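Local structure of p1 (Rice yellow mottle virus, 6TY2) at residues D2-E7 with P42-R47; Q9-E14 with V32-D37; D40-E43 with R49-K52. The protein suppresses RNA silencing and takes part in the spread of the virus, and is represented here by its C-terminal part, a small domain that holds a zinc ion. All coordinates share one frame; numbering follows the deposited sequence.

Contact 1. Residues D2-E7 with P42-R47; sequences DEIDRE and PEHSGR. With ZN (zinc ion), chain C.
His44 of the turn 42-47 meets Ile4 and Glu7 at the start of helix 3-24, and its side chain can be followed outward atom by atom. CB points at the helix and lies near the zinc without binding it. With CG anti to the carbonyl carbon (chi1 -73°), the imidazole is carried out between the zinc ion and the Glu7 carboxylate. ND1 binds the zinc ion at 2.2 Å. Over one ring face sits Ile4 CD1, 3.6 Å from the ring centroid, a CH-pi contact that leaves the methyl close to CG and CD2. The ring ends at NE2, which donates a short hydrogen bond of 2.5 Å to Glu7 OE2 (N-H...O 162°). This oxygen lies near the ring plane and is approached almost in line with its own CD-OE2 bond, while the carboxylate is turned 34° against the ring. Metal and carboxylate together fix the rotation of the imidazole, and the negative charge would probably strengthen ND1 as a donor to zinc. Ile4 CD1 sits in a corner, as it also lies over the Arg47 guanidinium, 3.7 Å from CZ. His8, Cys39 and Cys48 complete the coordination, so this is a zinc-finger site of two histidines and two cysteines in which a second-shell glutamate orients one histidine ligand.

Contact 2. Residues Q9-E14 with V32-D37; sequences QERNAE and VYLSRD
In this zinc-finger domain the extended segment 32-37 lies along the first half of helix 3-24, and Asn12 of the helix is joined to Leu34 by a pair of hydrogen bonds. The Asn12 carboxamide is the clamp. Its OD1 accepts from Leu34 N at 2.8 Å, on a lone pair in the carbonyl plane and with a nearly straight N-H...O angle of 170°. Its ND2 donates to Leu34 O at 3.2 Å, equally straight, and this donor too arrives on a lone pair, with Leu34 O almost in the plane of the amide. The side chain thus engages both backbone polar groups of one residue, and the two bonds settle which end of the amide is oxygen and which is nitrogen, as well as its rotation. CG of Asn12 is anti to the carbonyl carbon (chi1 -80°), a setting that brings the amide forward to the loop although CB leaves the helix obliquely.

On one flank of the clamp Tyr33 turns a ring edge to the helix: CE1 lies 3.5 Å from Asn12 O, in the ring plane, and the ring stands steeply, at 77°, to the Asn12 amide. The Tyr33 hydroxyl is hydrogen-bonded to Ser16 one turn further on. Buried Leu34 points at the helix, where its CD2 packs 3.8 Å from Arg11 CD, beside the edge of the Arg11 guanidinium and near its plane; that group forms a salt bridge with Asp40. The same leucine side chain touches His8 and comes to about 5 Å from the zinc. Such two-pronged pairing of a side-chain amide with the N-H and C=O of a single extended residue imitates the bonding of a neighbouring beta strand, here supplied by a helix.

Contact 3. Residues D40-E43 with R49-K52; sequences DIPE and RFVK
Asp40 and Lys52 bring the two irregular segments closest, with 4.9 Å between their CA atoms, yet no direct hydrogen bond passes from one backbone to the other. Segment 40-43 turns into a short 3-10 element at Pro42, while Arg49, Phe50 and Val51 are extended and run crosswise to it. Two waters fill in for the missing bonds, and both donate to Lys52 O. One of them also donates to Asp40 OD2 at 2.8 Å, and the other to Asp40 O at 3.1 Å, so the Lys52 carbonyl is gripped twice and tied to both the backbone and the side chain of the aspartate. Asp40 CB lies against Val51 O at 3.3 Å. Its CG stands between the backbone N and the carbonyl carbon (chi1 60°), which directs the carboxylate away from the neighbouring segment, to a salt bridge with Arg11.

Phe50 provides the apolar half. With CG anti to the backbone N (chi1 -176°), its ring reaches across to the 40-42 backbone; CE1 meets Asp40 C edge-on at 3.6 Å, and CZ packs 3.8 Å from Pro42 CG. Lys52 CA lies over one ring face, toward its rim.

The contact lies at the surface, in the part of the chain that follows helix 3-24, and the Arg11 salt bridge ties it to that helix. The extended Lys52 side chain donates from NZ to Leu31 O and Ala29 O of the second subunit, and Pro42 packs on Ser30 of that subunit.

The three contacts lie close to one zinc ion, with centres 9 to 11 Å apart; the Leu34 side chain of contact 2 and the Ile41 side chain of contact 3 each come to about 5 Å from the metal. Contacts 1 and 2 both fasten helix 3-24 to the chain that follows it, and a salt bridge from Asp5 OD2 to Arg36 NH2 (2.7 Å) connects them. Contact 3 holds that later chain to itself. It is linked to contact 2 by the salt bridge of Arg11 NH2 with Asp40 OD2 (3.0 Å) and by a probable backbone hydrogen bond between Arg49 N and Arg36 O (2.9 Å). Contacts 1 and 3 share Pro42 and Glu43, and both touch the second subunit. Contact 1 alone contains a zinc ligand.

Contact 1. Residues D2-E7 with P42-R47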
ATOM      1  N   ASP A   2     -21.059  -6.616  -5.788  1.00 42.54           N
ATOM      2  CA  ASP A   2     -20.568  -7.415  -6.908  1.00 40.40           C
ATOM      3  C   ASP A   2     -19.263  -6.883  -7.492  1.00 35.85           C
ATOM      4  O   ASP A   2     -18.359  -7.651  -7.817  1.00 32.48           O
ATOM      5  CB  ASP A   2     -21.601  -7.485  -8.031  1.00 49.13           C
ATOM      6  CG  ASP A   2     -21.026  -8.086  -9.317  1.00 49.58           C
ATOM      7  OD1 ASP A   2     -20.486  -9.217  -9.267  1.00 49.99           O
ATOM      8  OD2 ASP A   2     -21.084  -7.414 -10.375  1.00 53.45           O
ATOM      9  N   GLU A   3     -19.166  -5.570  -7.655  1.00 32.18           N
ATOM     10  CA  GLU A   3     -17.938  -4.982  -8.170  1.00 29.70           C
ATOM     11  C   GLU A   3     -16.806  -5.105  -7.150  1.00 26.30           C
ATOM     12  O   GLU A   3     -15.653  -5.279  -7.527  1.00 31.48           O
ATOM     13  CB  GLU A   3     -18.163  -3.525  -8.555  1.00 30.60           C
ATOM     14  CG  GLU A   3     -16.933  -2.840  -9.122  1.00 35.55           C
ATOM     15  CD  GLU A   3     -16.338  -3.546 -10.342  1.00 39.86           C
ATOM     16  OE1 GLU A   3     -17.097  -4.158 -11.139  1.00 42.57           O
ATOM     17  OE2 GLU A   3     -15.097  -3.466 -10.506  1.00 34.25           O
ATOM     18  N   ILE A   4     -17.141  -5.020  -5.865  1.00 23.80           N
ATOM     19  CA  ILE A   4     -16.223  -5.359  -4.767  1.00 24.60           C
ATOM     20  C   ILE A   4     -15.555  -6.709  -4.974  1.00 24.25           C
ATOM     21  O   ILE A   4     -14.340  -6.842  -4.847  1.00 21.45           O
ATOM     22  CB  ILE A   4     -16.959  -5.403  -3.417  1.00 27.80           C
ATOM     23  CG1 ILE A   4     -17.498  -4.017  -3.047  1.00 32.49           C
ATOM     24  CG2 ILE A   4     -16.057  -5.935  -2.312  1.00 21.92           C
ATOM     25  CD1 ILE A   4     -16.566  -3.203  -2.192  1.00 29.69           C
ATOM     26  N   ASP A   5     -16.364  -7.712  -5.300  1.00 24.36           N
ATOM     27  CA  ASP A   5     -15.865  -9.063  -5.492  1.00 25.40           C
ATOM     28  C   ASP A   5     -14.947  -9.148  -6.691  1.00 26.11           C
ATOM     29  O   ASP A   5     -13.935  -9.843  -6.668  1.00 22.80           O
ATOM     30  CB  ASP A   5     -17.024 -10.031  -5.663  1.00 30.20           C
ATOM     31  CG  ASP A   5     -17.972  -9.995  -4.498  1.00 38.44           C
ATOM     32  OD1 ASP A   5     -17.642 -10.613  -3.462  1.00 41.06           O
ATOM     33  OD2 ASP A   5     -19.043  -9.352  -4.616  1.00 46.48           O
ATOM     34  N   ARG A   6     -15.322  -8.442  -7.747  1.00 26.17           N
ATOM     35  CA  ARG A   6     -14.545  -8.432  -8.962  1.00 25.07           C
ATOM     36  C   ARG A   6     -13.137  -7.927  -8.661  1.00 25.44           C
ATOM     37  O   ARG A   6     -12.159  -8.534  -9.085  1.00 25.15           O
ATOM     38  CB  ARG A   6     -15.227  -7.571 -10.022  1.00 29.02           C
ATOM     39  CG  ARG A   6     -14.797  -7.866 -11.443  1.00 38.52           C
ATOM     40  CD  ARG A   6     -15.286  -6.778 -12.389  1.00 43.19           C
ATOM     41  NE  ARG A   6     -16.703  -6.472 -12.182  1.00 46.27           N
ATOM     42  CZ  ARG A   6     -17.674  -6.772 -13.041  1.00 51.36           C
ATOM     43  NH1 ARG A   6     -17.392  -7.391 -14.183  1.00 46.00           N
ATOM     44  NH2 ARG A   6     -18.934  -6.449 -12.758  1.00 51.35           N
ATOM     45  N   GLU A   7     -13.027  -6.841  -7.904  1.00 21.09           N
ATOM     46  CA  GLU A   7     -11.714  -6.266  -7.605  1.00 20.51           C
ATOM     47  C   GLU A   7     -10.888  -7.159  -6.675  1.00 22.23           C
ATOM     48  O   GLU A   7      -9.662  -7.161  -6.747  1.00 22.52           O
ATOM     49  CB  GLU A   7     -11.865  -4.865  -7.004  1.00 22.38           C
ATOM     50  CG  GLU A   7     -12.222  -3.813  -8.055  1.00 27.53           C
ATOM     51  CD  GLU A   7     -12.500  -2.439  -7.459  1.00 28.87           C
ATOM     52  OE1 GLU A   7     -12.203  -1.421  -8.118  1.00 29.01           O
ATOM     53  OE2 GLU A   7     -13.029  -2.375  -6.334  1.00 31.00           O
ATOM     54  N   PRO A  42      -8.228   0.662   0.006  1.00 20.08           N
ATOM     55  CA  PRO A  42      -8.812   1.741   0.812  1.00 22.45           C
ATOM     56  C   PRO A  42     -10.202   2.140   0.359  1.00 22.32           C
ATOM     57  O   PRO A  42     -11.048   2.449   1.193  1.00 22.89           O
ATOM     58  CB  PRO A  42      -7.828   2.897   0.615  1.00 26.12           C
ATOM     59  CG  PRO A  42      -6.541   2.225   0.283  1.00 22.05           C
ATOM     60  CD  PRO A  42      -6.925   1.041  -0.555  1.00 21.00           C
ATOM     61  N   GLU A  43     -10.430   2.107  -0.947  1.00 23.43           N
ATOM     62  CA  GLU A  43     -11.703   2.494  -1.530  1.00 23.06           C
ATOM     63  C   GLU A  43     -12.828   1.595  -1.022  1.00 21.25           C
ATOM     64  O   GLU A  43     -13.980   2.009  -0.945  1.00 23.44           O
ATOM     65  CB  GLU A  43     -11.625   2.445  -3.066  1.00 24.86           C
ATOM     66  CG  GLU A  43     -10.669   3.463  -3.710  1.00 28.44           C
ATOM     67  CD  GLU A  43      -9.191   3.093  -3.565  1.00 30.12           C
ATOM     68  OE1 GLU A  43      -8.878   1.940  -3.213  1.00 24.26           O
ATOM     69  OE2 GLU A  43      -8.332   3.962  -3.809  1.00 37.76           O
ATOM     70  N   HIS A  44     -12.482   0.365  -0.659  1.00 20.47           N
ATOM     71  CA  HIS A  44     -13.458  -0.583  -0.136  1.00 20.12           C
ATOM     72  C   HIS A  44     -13.805  -0.372   1.342  1.00 20.81           C
ATOM     73  O   HIS A  44     -14.718  -1.012   1.853  1.00 21.09           O
ATOM     74  CB  HIS A  44     -12.957  -2.015  -0.301  1.00 18.09           C
ATOM     75  CG  HIS A  44     -12.976  -2.516  -1.709  1.00 18.49           C
ATOM     76  ND1 HIS A  44     -12.689  -3.821  -2.030  1.00 19.33           N
ATOM     77  CD2 HIS A  44     -13.268  -1.895  -2.876  1.00 20.78           C
ATOM     78  CE1 HIS A  44     -12.790  -3.984  -3.338  1.00 21.02           C
ATOM     79  NE2 HIS A  44     -13.141  -2.830  -3.875  1.00 20.00           N
ATOM     80  N   SER A  45     -13.066   0.499   2.022  1.00 20.33           N
ATOM     81  CA  SER A  45     -13.157   0.611   3.469  1.00 22.18           C
ATOM     82  C   SER A  45     -14.586   0.842   3.918  1.00 20.52           C
ATOM     83  O   SER A  45     -15.283   1.681   3.365  1.00 23.83           O
ATOM     84  CB  SER A  45     -12.261   1.740   3.977  1.00 24.41           C
ATOM     85  OG  SER A  45     -11.948   1.554   5.344  1.00 33.74           O
ATOM     86  N   GLY A  46     -15.015   0.077   4.914  1.00 20.22           N
ATOM     87  CA  GLY A  46     -16.388   0.112   5.383  1.00 21.34           C
ATOM     88  C   GLY A  46     -17.167  -1.091   4.906  1.00 21.54           C
ATOM     89  O   GLY A  46     -17.675  -1.892   5.699  1.00 22.09           O
ATOM     90  N   ARG A  47     -17.279  -1.217   3.593  1.00 19.47           N
ATOM     91  CA  ARG A  47     -17.921  -2.370   3.036  1.00 19.85           C
ATOM     92  C   ARG A  47     -17.014  -3.574   3.262  1.00 21.83           C
ATOM     93  O   ARG A  47     -17.489  -4.653   3.563  1.00 22.73           O
ATOM     94  CB  ARG A  47     -18.230  -2.146   1.560  1.00 19.11           C
ATOM     95  CG  ARG A  47     -19.223  -1.021   1.335  1.00 23.99           C
ATOM     96  CD  ARG A  47     -19.387  -0.724  -0.145  1.00 26.29           C
ATOM     97  NE  ARG A  47     -18.175  -0.120  -0.679  1.00 29.70           N
ATOM     98  CZ  ARG A  47     -18.009   0.211  -1.949  1.00 27.31           C
ATOM     99  NH1 ARG A  47     -18.980  -0.010  -2.818  1.00 34.50           N
ATOM    100  NH2 ARG A  47     -16.872   0.761  -2.346  1.00 27.90           N
TER
HETATM  101 ZN    ZN C 101     -12.521  -5.228  -0.342  1.00 21.45          ZN

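Contact 2. Residues Q9-E14 with V32-D37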
ATOM      1  N   GLN A   9     -11.016 -10.425  -6.890  1.00 21.83           N
ATOM      2  CA  GLN A   9     -10.561 -11.428  -7.856  1.00 21.45           C
ATOM      3  C   GLN A   9      -9.351 -10.961  -8.641  1.00 22.69           C
ATOM      4  O   GLN A   9      -8.364 -11.690  -8.763  1.00 22.66           O
ATOM      5  CB  GLN A   9     -11.677 -11.801  -8.843  1.00 19.48           C
ATOM      6  CG  GLN A   9     -12.670 -12.833  -8.306  1.00 25.73           C
ATOM      7  CD  GLN A   9     -13.670 -13.332  -9.366  1.00 32.44           C
ATOM      8  OE1 GLN A   9     -14.087 -12.585 -10.253  1.00 34.02           O
ATOM      9  NE2 GLN A   9     -14.047 -14.604  -9.271  1.00 28.34           N
ATOM     10  N   GLU A  10      -9.429  -9.755  -9.192  1.00 23.54           N
ATOM     11  CA  GLU A  10      -8.331  -9.236  -9.991  1.00 24.52           C
ATOM     12  C   GLU A  10      -7.094  -9.028  -9.117  1.00 22.87           C
ATOM     13  O   GLU A  10      -5.981  -9.339  -9.529  1.00 22.66           O
ATOM     14  CB  GLU A  10      -8.697  -7.917 -10.688  1.00 26.39           C
ATOM     15  CG  GLU A  10     -10.158  -7.725 -11.103  1.00 36.64           C
ATOM     16  CD  GLU A  10     -10.668  -8.695 -12.172  1.00 49.35           C
ATOM     17  OE1 GLU A  10     -10.053  -8.778 -13.264  1.00 54.44           O
ATOM     18  OE2 GLU A  10     -11.711  -9.355 -11.924  1.00 39.47           O
ATOM     19  N   ARG A  11      -7.284  -8.500  -7.918  1.00 17.93           N
ATOM     20  CA  ARG A  11      -6.152  -8.333  -7.018  1.00 21.60           C
ATOM     21  C   ARG A  11      -5.582  -9.686  -6.571  1.00 19.52           C
ATOM     22  O   ARG A  11      -4.369  -9.855  -6.500  1.00 22.92           O
ATOM     23  CB  ARG A  11      -6.537  -7.499  -5.800  1.00 19.04           C
ATOM     24  CG  ARG A  11      -5.349  -7.196  -4.914  1.00 19.90           C
ATOM     25  CD  ARG A  11      -5.370  -5.751  -4.479  1.00 24.80           C
ATOM     26  NE  ARG A  11      -4.448  -5.512  -3.370  1.00 22.62           N
ATOM     27  CZ  ARG A  11      -3.173  -5.177  -3.527  1.00 32.18           C
ATOM     28  NH1 ARG A  11      -2.664  -5.056  -4.752  1.00 28.27           N
ATOM     29  NH2 ARG A  11      -2.404  -4.967  -2.460  1.00 32.70           N
ATOM     30  N   ASN A  12      -6.453 -10.653  -6.309  1.00 21.36           N
ATOM     31  CA  ASN A  12      -6.004 -11.970  -5.898  1.00 18.34           C
ATOM     32  C   ASN A  12      -5.263 -12.673  -7.016  1.00 19.10           C
ATOM     33  O   ASN A  12      -4.280 -13.341  -6.769  1.00 17.47           O
ATOM     34  CB  ASN A  12      -7.178 -12.826  -5.411  1.00 22.00           C
ATOM     35  CG  ASN A  12      -7.580 -12.487  -3.995  1.00 20.73           C
ATOM     36  OD1 ASN A  12      -6.850 -11.786  -3.295  1.00 18.03           O
ATOM     37  ND2 ASN A  12      -8.738 -12.970  -3.565  1.00 18.78           N
ATOM     38  N   ALA A  13      -5.715 -12.493  -8.248  1.00 20.66           N
ATOM     39  CA  ALA A  13      -4.987 -13.042  -9.388  1.00 26.42           C
ATOM     40  C   ALA A  13      -3.552 -12.526  -9.381  1.00 23.20           C
ATOM     41  O   ALA A  13      -2.606 -13.268  -9.618  1.00 19.57           O
ATOM     42  CB  ALA A  13      -5.689 -12.680 -10.699  1.00 22.08           C
ATOM     43  N   GLU A  14      -3.396 -11.243  -9.089  1.00 23.18           N
ATOM     44  CA  GLU A  14      -2.090 -10.604  -9.151  1.00 19.89           C
ATOM     45  C   GLU A  14      -1.218 -11.019  -7.974  1.00 23.73           C
ATOM     46  O   GLU A  14       0.008 -11.110  -8.099  1.00 27.14           O
ATOM     47  CB  GLU A  14      -2.252  -9.084  -9.194  1.00 26.42           C
ATOM     48  CG  GLU A  14      -0.951  -8.311  -9.306  1.00 34.09           C
ATOM     49  CD  GLU A  14      -0.113  -8.681 -10.532  1.00 38.98           C
ATOM     50  OE1 GLU A  14      -0.675  -9.114 -11.576  1.00 38.61           O
ATOM     51  OE2 GLU A  14       1.126  -8.530 -10.439  1.00 44.66           O
ATOM     52  N   VAL A  32      -0.840 -12.266   0.824  1.00 19.99           N
ATOM     53  CA  VAL A  32      -1.996 -12.940   1.397  1.00 21.74           C
ATOM     54  C   VAL A  32      -3.215 -12.501   0.627  1.00 20.18           C
ATOM     55  O   VAL A  32      -3.285 -11.365   0.161  1.00 19.44           O
ATOM     56  CB  VAL A  32      -2.133 -12.629   2.905  1.00 25.77           C
ATOM     57  CG1 VAL A  32      -2.196 -11.173   3.114  1.00 26.93           C
ATOM     58  CG2 VAL A  32      -3.350 -13.291   3.517  1.00 25.55           C
ATOM     59  N   TYR A  33      -4.166 -13.411   0.466  1.00 19.52           N
ATOM     60  CA  TYR A  33      -5.314 -13.159  -0.383  1.00 21.21           C
ATOM     61  C   TYR A  33      -6.386 -12.282   0.296  1.00 16.98           C
ATOM     62  O   TYR A  33      -6.556 -12.303   1.506  1.00 20.55           O
ATOM     63  CB  TYR A  33      -5.917 -14.484  -0.821  1.00 23.01           C
ATOM     64  CG  TYR A  33      -5.088 -15.284  -1.816  1.00 20.52           C
ATOM     65  CD1 TYR A  33      -4.769 -14.764  -3.063  1.00 21.52           C
ATOM     66  CD2 TYR A  33      -4.676 -16.575  -1.522  1.00 22.43           C
ATOM     67  CE1 TYR A  33      -4.040 -15.505  -3.986  1.00 19.86           C
ATOM     68  CE2 TYR A  33      -3.949 -17.333  -2.437  1.00 27.09           C
ATOM     69  CZ  TYR A  33      -3.637 -16.794  -3.668  1.00 26.49           C
ATOM     70  OH  TYR A  33      -2.913 -17.536  -4.578  1.00 24.97           O
ATOM     71  N   LEU A  34      -7.106 -11.508  -0.503  1.00 19.84           N
ATOM     72  CA  LEU A  34      -8.140 -10.620   0.022  1.00 21.20           C
ATOM     73  C   LEU A  34      -9.525 -11.276   0.113  1.00 19.16           C
ATOM     74  O   LEU A  34      -9.894 -12.116  -0.717  1.00 22.32           O
ATOM     75  CB  LEU A  34      -8.251  -9.369  -0.849  1.00 20.62           C
ATOM     76  CG  LEU A  34      -7.223  -8.246  -0.812  1.00 16.13           C
ATOM     77  CD1 LEU A  34      -5.828  -8.733  -1.152  1.00 19.82           C
ATOM     78  CD2 LEU A  34      -7.655  -7.190  -1.804  1.00 16.95           C
ATOM     79  N   SER A  35     -10.294 -10.866   1.116  1.00 19.36           N
ATOM     80  CA  SER A  35     -11.728 -11.144   1.157  1.00 21.67           C
ATOM     81  C   SER A  35     -12.396  -9.935   1.767  1.00 20.06           C
ATOM     82  O   SER A  35     -11.713  -9.015   2.202  1.00 19.71           O
ATOM     83  CB  SER A  35     -12.043 -12.393   1.979  1.00 18.20           C
ATOM     84  OG  SER A  35     -11.710 -12.181   3.337  1.00 24.57           O
ATOM     85  N   ARG A  36     -13.724  -9.937   1.818  1.00 20.57           N
ATOM     86  CA  ARG A  36     -14.448  -8.855   2.464  1.00 18.77           C
ATOM     87  C   ARG A  36     -14.050  -8.718   3.922  1.00 18.84           C
ATOM     88  O   ARG A  36     -14.142  -7.641   4.495  1.00 19.50           O
ATOM     89  CB  ARG A  36     -15.962  -9.075   2.357  1.00 18.41           C
ATOM     90  CG  ARG A  36     -16.501  -8.980   0.940  1.00 26.68           C
ATOM     91  CD  ARG A  36     -18.017  -9.147   0.891  1.00 35.14           C
ATOM     92  NE  ARG A  36     -18.505  -9.260  -0.485  1.00 39.16           N
ATOM     93  CZ  ARG A  36     -19.790  -9.280  -0.824  1.00 44.80           C
ATOM     94  NH1 ARG A  36     -20.729  -9.192   0.111  1.00 47.93           N
ATOM     95  NH2 ARG A  36     -20.139  -9.384  -2.099  1.00 51.04           N
ATOM     96  N   ASP A  37     -13.599  -9.802   4.529  1.00 18.33           N
ATOM     97  CA  ASP A  37     -13.287  -9.765   5.952  1.00 18.68           C
ATOM     98  C   ASP A  37     -11.823  -9.424   6.274  1.00 22.47           C
ATOM     99  O   ASP A  37     -11.452  -9.331   7.442  1.00 22.01           O
ATOM    100  CB  ASP A  37     -13.685 -11.095   6.582  1.00 24.13           C
ATOM    101  CG  ASP A  37     -15.160 -11.408   6.368  1.00 26.59           C
ATOM    102  OD1 ASP A  37     -16.027 -10.546   6.680  1.00 22.73           O
ATOM    103  OD2 ASP A  37     -15.442 -12.507   5.857  1.00 25.45           O
TER

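Contact 3. Residues D40-E43 with R49-K52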
ATOM      1  N   ASP A  40      -7.224  -4.833   1.659  1.00 17.45           N
ATOM      2  CA  ASP A  40      -6.311  -3.697   1.775  1.00 18.33           C
ATOM      3  C   ASP A  40      -6.546  -2.652   0.687  1.00 19.95           C
ATOM      4  O   ASP A  40      -5.668  -1.857   0.386  1.00 22.65           O
ATOM      5  CB  ASP A  40      -4.845  -4.160   1.771  1.00 18.38           C
ATOM      6  CG  ASP A  40      -4.450  -4.917   0.509  1.00 22.59           C
ATOM      7  OD1 ASP A  40      -5.302  -5.088  -0.377  1.00 21.51           O
ATOM      8  OD2 ASP A  40      -3.272  -5.342   0.395  1.00 23.78           O
ATOM      9  N   ILE A  41      -7.742  -2.647   0.117  1.00 16.32           N
ATOM     10  CA  ILE A  41      -8.124  -1.629  -0.863  1.00 16.75           C
ATOM     11  C   ILE A  41      -8.873  -0.501  -0.159  1.00 21.32           C
ATOM     12  O   ILE A  41     -10.005  -0.680   0.258  1.00 19.53           O
ATOM     13  CB  ILE A  41      -8.999  -2.222  -1.970  1.00 19.03           C
ATOM     14  CG1 ILE A  41      -8.347  -3.481  -2.545  1.00 20.13           C
ATOM     15  CG2 ILE A  41      -9.268  -1.190  -3.056  1.00 19.92           C
ATOM     16  CD1 ILE A  41      -9.210  -4.182  -3.582  1.00 21.85           C
ATOM     17  N   PRO A  42      -8.228   0.662   0.006  1.00 20.08           N
ATOM     18  CA  PRO A  42      -8.812   1.741   0.812  1.00 22.45           C
ATOM     19  C   PRO A  42     -10.202   2.140   0.359  1.00 22.32           C
ATOM     20  O   PRO A  42     -11.048   2.449   1.193  1.00 22.89           O
ATOM     21  CB  PRO A  42      -7.828   2.897   0.615  1.00 26.12           C
ATOM     22  CG  PRO A  42      -6.541   2.225   0.283  1.00 22.05           C
ATOM     23  CD  PRO A  42      -6.925   1.041  -0.555  1.00 21.00           C
ATOM     24  N   GLU A  43     -10.430   2.107  -0.947  1.00 23.43           N
ATOM     25  CA  GLU A  43     -11.703   2.494  -1.530  1.00 23.06           C
ATOM     26  C   GLU A  43     -12.828   1.595  -1.022  1.00 21.25           C
ATOM     27  O   GLU A  43     -13.980   2.009  -0.945  1.00 23.44           O
ATOM     28  CB  GLU A  43     -11.625   2.445  -3.066  1.00 24.86           C
ATOM     29  CG  GLU A  43     -10.669   3.463  -3.710  1.00 28.44           C
ATOM     30  CD  GLU A  43      -9.191   3.093  -3.565  1.00 30.12           C
ATOM     31  OE1 GLU A  43      -8.878   1.940  -3.213  1.00 24.26           O
ATOM     32  OE2 GLU A  43      -8.332   3.962  -3.809  1.00 37.76           O
ATOM     33  N   ARG A  49     -13.496  -5.029   5.550  1.00 19.16           N
ATOM     34  CA  ARG A  49     -12.658  -4.740   6.707  1.00 20.51           C
ATOM     35  C   ARG A  49     -11.303  -4.292   6.216  1.00 19.53           C
ATOM     36  O   ARG A  49     -10.562  -5.075   5.635  1.00 18.63           O
ATOM     37  CB  ARG A  49     -12.506  -5.954   7.606  1.00 18.73           C
ATOM     38  CG  ARG A  49     -11.752  -5.655   8.890  1.00 24.82           C
ATOM     39  CD  ARG A  49     -11.803  -6.840   9.827  1.00 22.57           C
ATOM     40  NE  ARG A  49     -11.158  -6.545  11.098  1.00 23.23           N
ATOM     41  CZ  ARG A  49     -11.170  -7.363  12.145  1.00 23.80           C
ATOM     42  NH1 ARG A  49     -11.801  -8.530  12.071  1.00 21.80           N
ATOM     43  NH2 ARG A  49     -10.553  -7.012  13.263  1.00 31.48           N
ATOM     44  N   PHE A  50     -10.974  -3.031   6.451  1.00 15.79           N
ATOM     45  CA  PHE A  50      -9.753  -2.472   5.905  1.00 14.64           C
ATOM     46  C   PHE A  50      -8.576  -2.833   6.792  1.00 19.49           C
ATOM     47  O   PHE A  50      -8.497  -2.447   7.959  1.00 20.15           O
ATOM     48  CB  PHE A  50      -9.885  -0.958   5.744  1.00 22.40           C
ATOM     49  CG  PHE A  50      -8.705  -0.304   5.088  1.00 17.72           C
ATOM     50  CD1 PHE A  50      -8.167  -0.816   3.927  1.00 21.15           C
ATOM     51  CD2 PHE A  50      -8.153   0.842   5.627  1.00 22.00           C
ATOM     52  CE1 PHE A  50      -7.087  -0.212   3.321  1.00 21.67           C
ATOM     53  CE2 PHE A  50      -7.076   1.459   5.030  1.00 23.19           C
ATOM     54  CZ  PHE A  50      -6.540   0.931   3.875  1.00 20.25           C
ATOM     55  N   VAL A  51      -7.669  -3.601   6.210  1.00 18.06           N
ATOM     56  CA  VAL A  51      -6.472  -4.076   6.862  1.00 20.46           C
ATOM     57  C   VAL A  51      -5.327  -3.551   6.028  1.00 22.01           C
ATOM     58  O   VAL A  51      -4.914  -4.186   5.056  1.00 16.52           O
ATOM     59  CB  VAL A  51      -6.454  -5.605   6.947  1.00 21.65           C
ATOM     60  CG1 VAL A  51      -5.155  -6.099   7.591  1.00 22.38           C
ATOM     61  CG2 VAL A  51      -7.676  -6.069   7.722  1.00 19.93           C
ATOM     62  N   LYS A  52      -4.847  -2.368   6.406  1.00 15.13           N
ATOM     63  CA  LYS A  52      -4.080  -1.515   5.511  1.00 19.58           C
ATOM     64  C   LYS A  52      -2.780  -2.145   5.018  1.00 20.97           C
ATOM     65  O   LYS A  52      -2.366  -1.932   3.874  1.00 20.52           O
ATOM     66  CB  LYS A  52      -3.772  -0.199   6.211  1.00 21.71           C
ATOM     67  CG  LYS A  52      -3.047   0.808   5.350  1.00 20.20           C
ATOM     68  CD  LYS A  52      -2.721   2.040   6.184  1.00 23.97           C
ATOM     69  CE  LYS A  52      -2.031   3.108   5.384  1.00 20.34           C
ATOM     70  NZ  LYS A  52      -1.834   4.307   6.268  1.00 24.53           N
TER
HETATM   71  O   HOH W   1      -1.467  -3.887   1.936  1.00 19.64           O
HETATM   72  O   HOH W   2      -3.287  -0.452   1.821  1.00 26.26           O